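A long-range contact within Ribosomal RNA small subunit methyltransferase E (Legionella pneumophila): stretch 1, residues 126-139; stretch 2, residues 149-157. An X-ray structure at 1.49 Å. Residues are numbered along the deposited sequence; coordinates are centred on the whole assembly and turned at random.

Stretch 1 126-139: KMAKKMHQWLNIII
Stretch 2 (149-157) QIPELRQPV

What fills the apolar centre of the contact? L153 does, losing more surface to the other stretch than any other residue here. Its CA-to-CB bond points toward the helix, with chi1 t and chi2 p, so that CD2 lies 4.0 Å from W134 CB and 4.2 Å from L135 CB, while L153 CB sits 4.2 Å from I138 CD1. From one turn earlier in the helix, M131, m at all three chi angles, brings its CE to 3.7 Å from L153 CG.

How do the backbones run? Residues 126-139 are one continuous α-helix, phi/psi near -64/-41, with i to i-4 hydrogen bonds between N and O. The second stretch is extended, strand at 152-153, and runs antiparallel to the helix: CA atoms pair M127 with P156 (8.6 Å), M131 with Q155 (7.9 Å), L135 with L153 (6.9 Å) and I139 with I150 (6.4 Å), so the chains converge toward I150.

What closes the two ends? Near I150 (chi1 m, chi2 m), I138 (m, t) places CG2 3.8 Å from I150 CG2 and 3.4 Å from P151 CD; I139 (m, t) brings CG1 to 4.1 Å from I150 CD1. At the other end P156, pucker C-gamma exo, offers its ring to two thioethers: CG is 3.6 Å from M127 SD (chi t, p, p), and CD 3.8 Å from M131 SD.

Where does polarity enter? No hydrogen bond crosses; apolar packing joins the stretches. M131 CE lies 3.4 Å from R154 O, which the contact buries and which has no hydrogen-bond partner in the model, and 3.6 Å from Q155 NE2. The CA-to-CB bonds of R154 and E152 point away from the helix, and the two side chains form a salt bridge within the stretch, R154 NE donating to E152 OE2 at 2.8 Å.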

# COMPACT_ATOMS: atom_id res chain seq x y z
N LYS B 126 19.28 -17.74 8.16
CA LYS B 126 18.78 -16.58 7.43
C LYS B 126 17.40 -16.18 7.93
O LYS B 126 17.07 -14.99 8.00
CB LYS B 126 18.73 -16.90 5.93
CG LYS B 126 18.32 -15.72 5.07
CD LYS B 126 19.41 -14.66 5.08
CE LYS B 126 18.93 -13.41 4.37
NZ LYS B 126 19.98 -12.36 4.28
N MET B 127 16.56 -17.16 8.27
CA MET B 127 15.26 -16.84 8.84
C MET B 127 15.42 -16.12 10.18
O MET B 127 14.71 -15.13 10.44
CB MET B 127 14.41 -18.10 8.98
CG MET B 127 12.98 -17.81 9.35
SD MET B 127 12.14 -16.73 8.15
CE MET B 127 11.54 -17.92 6.96
N ALA B 128 16.38 -16.54 11.01
CA ALA B 128 16.58 -15.82 12.26
C ALA B 128 16.99 -14.38 12.00
O ALA B 128 16.54 -13.46 12.70
CB ALA B 128 17.64 -16.53 13.11
N LYS B 129 17.84 -14.15 11.00
CA LYS B 129 18.20 -12.77 10.69
C LYS B 129 16.99 -12.00 10.16
O LYS B 129 16.81 -10.83 10.50
CB LYS B 129 19.33 -12.73 9.67
CG LYS B 129 20.67 -13.26 10.22
CD LYS B 129 21.77 -13.19 9.18
CE LYS B 129 22.99 -13.98 9.63
NZ LYS B 129 23.36 -13.63 11.03
N LYS B 130 16.19 -12.64 9.30
CA LYS B 130 15.00 -11.96 8.79
C LYS B 130 14.02 -11.61 9.90
O LYS B 130 13.45 -10.52 9.91
CB LYS B 130 14.32 -12.83 7.73
CG LYS B 130 15.01 -12.80 6.39
CD LYS B 130 14.85 -11.43 5.77
CE LYS B 130 15.19 -11.46 4.29
NZ LYS B 130 15.39 -10.06 3.81
N MET B 131 13.84 -12.52 10.86
CA MET B 131 12.91 -12.25 11.96
C MET B 131 13.39 -11.07 12.81
O MET B 131 12.58 -10.24 13.26
CB MET B 131 12.71 -13.50 12.81
CG MET B 131 12.00 -14.65 12.07
SD MET B 131 10.25 -14.22 11.89
CE MET B 131 9.69 -14.23 13.60
N HIS B 132 14.71 -10.97 13.03
CA HIS B 132 15.26 -9.82 13.75
C HIS B 132 15.00 -8.53 12.98
O HIS B 132 14.52 -7.53 13.54
CB HIS B 132 16.76 -10.01 13.97
CG HIS B 132 17.41 -8.91 14.76
ND1 HIS B 132 17.38 -8.88 16.14
CD2 HIS B 132 18.08 -7.81 14.37
CE1 HIS B 132 18.01 -7.80 16.56
NE2 HIS B 132 18.45 -7.13 15.51
N GLN B 133 15.27 -8.56 11.66
CA GLN B 133 15.10 -7.37 10.84
C GLN B 133 13.64 -6.99 10.73
O GLN B 133 13.31 -5.80 10.77
CB GLN B 133 15.67 -7.63 9.44
CG GLN B 133 17.17 -7.85 9.46
CD GLN B 133 17.68 -8.44 8.16
OE1 GLN B 133 16.97 -8.47 7.15
NE2 GLN B 133 18.91 -8.94 8.19
N TRP B 134 12.76 -7.98 10.60
CA TRP B 134 11.33 -7.70 10.48
C TRP B 134 10.77 -7.14 11.78
O TRP B 134 9.92 -6.23 11.74
CB TRP B 134 10.56 -8.97 10.11
CG TRP B 134 10.85 -9.45 8.74
CD1 TRP B 134 11.37 -8.71 7.70
CD2 TRP B 134 10.66 -10.77 8.25
NE1 TRP B 134 11.51 -9.51 6.59
CE2 TRP B 134 11.08 -10.78 6.90
CE3 TRP B 134 10.17 -11.95 8.81
CZ2 TRP B 134 11.03 -11.93 6.11
CZ3 TRP B 134 10.13 -13.11 8.02
CH2 TRP B 134 10.55 -13.07 6.68
N LEU B 135 11.23 -7.65 12.93
CA LEU B 135 10.80 -7.04 14.20
C LEU B 135 11.22 -5.59 14.26
O LEU B 135 10.44 -4.73 14.68
CB LEU B 135 11.37 -7.78 15.42
CG LEU B 135 10.99 -7.12 16.76
CD1 LEU B 135 9.51 -7.29 17.01
CD2 LEU B 135 11.81 -7.74 17.89
N ASN B 136 12.45 -5.29 13.83
CA ASN B 136 12.90 -3.90 13.88
C ASN B 136 12.10 -3.02 12.92
O ASN B 136 11.83 -1.86 13.24
CB ASN B 136 14.42 -3.79 13.73
CG ASN B 136 15.16 -4.19 15.01
OD1 ASN B 136 14.57 -4.17 16.09
ND2 ASN B 136 16.44 -4.52 14.89
N ILE B 137 11.68 -3.54 11.77
CA ILE B 137 10.83 -2.77 10.87
C ILE B 137 9.48 -2.48 11.50
O ILE B 137 8.94 -1.37 11.37
CB ILE B 137 10.69 -3.53 9.54
CG1 ILE B 137 12.01 -3.46 8.82
CG2 ILE B 137 9.56 -2.94 8.68
CD1 ILE B 137 12.10 -4.46 7.65
N ILE B 138 8.90 -3.47 12.19
CA ILE B 138 7.62 -3.26 12.86
C ILE B 138 7.77 -2.21 13.95
O ILE B 138 6.93 -1.31 14.08
CB ILE B 138 7.10 -4.59 13.41
CG1 ILE B 138 6.75 -5.53 12.24
CG2 ILE B 138 5.96 -4.37 14.37
CD1 ILE B 138 6.50 -6.94 12.71
N ILE B 139 8.84 -2.30 14.74
CA ILE B 139 9.05 -1.31 15.81
C ILE B 139 9.18 0.08 15.21
O ILE B 139 8.56 1.05 15.69
CB ILE B 139 10.26 -1.69 16.66
CG1 ILE B 139 9.91 -2.87 17.56
CG2 ILE B 139 10.63 -0.52 17.59
CD1 ILE B 139 11.13 -3.58 18.20
N GLN B 149 1.89 -0.08 21.13
CA GLN B 149 1.92 -1.50 21.37
C GLN B 149 2.46 -2.08 20.08
O GLN B 149 2.08 -1.62 19.00
CB GLN B 149 0.50 -2.01 21.61
CG GLN B 149 0.39 -3.48 21.93
CD GLN B 149 -1.02 -3.88 22.35
OE1 GLN B 149 -1.78 -3.08 22.91
NE2 GLN B 149 -1.37 -5.13 22.10
N ILE B 150 3.36 -3.05 20.19
CA ILE B 150 4.01 -3.67 19.04
C ILE B 150 3.19 -4.88 18.60
O ILE B 150 2.85 -5.71 19.44
CB ILE B 150 5.43 -4.14 19.40
CG1 ILE B 150 6.20 -3.04 20.15
CG2 ILE B 150 6.15 -4.64 18.12
CD1 ILE B 150 6.38 -1.76 19.37
N PRO B 151 2.86 -5.02 17.30
CA PRO B 151 2.18 -6.24 16.84
C PRO B 151 3.00 -7.46 17.20
O PRO B 151 4.23 -7.41 17.25
CB PRO B 151 2.14 -6.08 15.30
CG PRO B 151 2.57 -4.71 14.98
CD PRO B 151 3.11 -4.03 16.25
N GLU B 152 2.30 -8.57 17.44
CA GLU B 152 2.98 -9.84 17.65
C GLU B 152 3.53 -10.35 16.32
O GLU B 152 2.81 -10.40 15.32
CB GLU B 152 2.00 -10.86 18.24
CG GLU B 152 2.63 -12.20 18.59
CD GLU B 152 1.65 -13.16 19.25
OE1 GLU B 152 0.48 -12.79 19.43
OE2 GLU B 152 2.06 -14.29 19.58
N LEU B 153 4.81 -10.70 16.30
CA LEU B 153 5.44 -11.29 15.12
C LEU B 153 5.67 -12.75 15.49
O LEU B 153 6.44 -13.04 16.41
CB LEU B 153 6.73 -10.58 14.75
CG LEU B 153 7.57 -11.24 13.64
CD1 LEU B 153 6.79 -11.35 12.36
CD2 LEU B 153 8.85 -10.43 13.40
N ARG B 154 4.95 -13.64 14.83
CA ARG B 154 5.02 -15.06 15.14
C ARG B 154 6.09 -15.73 14.30
O ARG B 154 6.48 -15.25 13.24
CB ARG B 154 3.67 -15.71 14.85
CG ARG B 154 2.55 -15.27 15.77
CD ARG B 154 2.45 -16.17 16.98
NE ARG B 154 1.15 -16.05 17.62
CZ ARG B 154 0.10 -16.82 17.34
NH1 ARG B 154 0.20 -17.78 16.43
NH2 ARG B 154 -1.05 -16.63 17.97
N GLN B 155 6.58 -16.86 14.81
CA GLN B 155 7.54 -17.66 14.07
C GLN B 155 6.90 -18.19 12.78
O GLN B 155 5.70 -18.50 12.76
CB GLN B 155 8.01 -18.82 14.93
CG GLN B 155 8.92 -18.39 16.07
CD GLN B 155 10.18 -17.72 15.57
OE1 GLN B 155 10.84 -18.21 14.65
NE2 GLN B 155 10.52 -16.59 16.18
N PRO B 156 7.65 -18.28 11.68
CA PRO B 156 7.08 -18.81 10.44
C PRO B 156 6.55 -20.23 10.63
O PRO B 156 7.12 -21.03 11.38
CB PRO B 156 8.25 -18.79 9.46
CG PRO B 156 9.15 -17.71 9.99
CD PRO B 156 9.04 -17.84 11.49
N VAL B 157 5.44 -20.54 9.95
CA VAL B 157 4.87 -21.88 9.98
C VAL B 157 4.36 -22.23 8.59
O VAL B 157 4.10 -21.35 7.76
CB VAL B 157 3.72 -22.05 11.01
CG1 VAL B 157 4.22 -21.86 12.45
CG2 VAL B 157 2.56 -21.14 10.69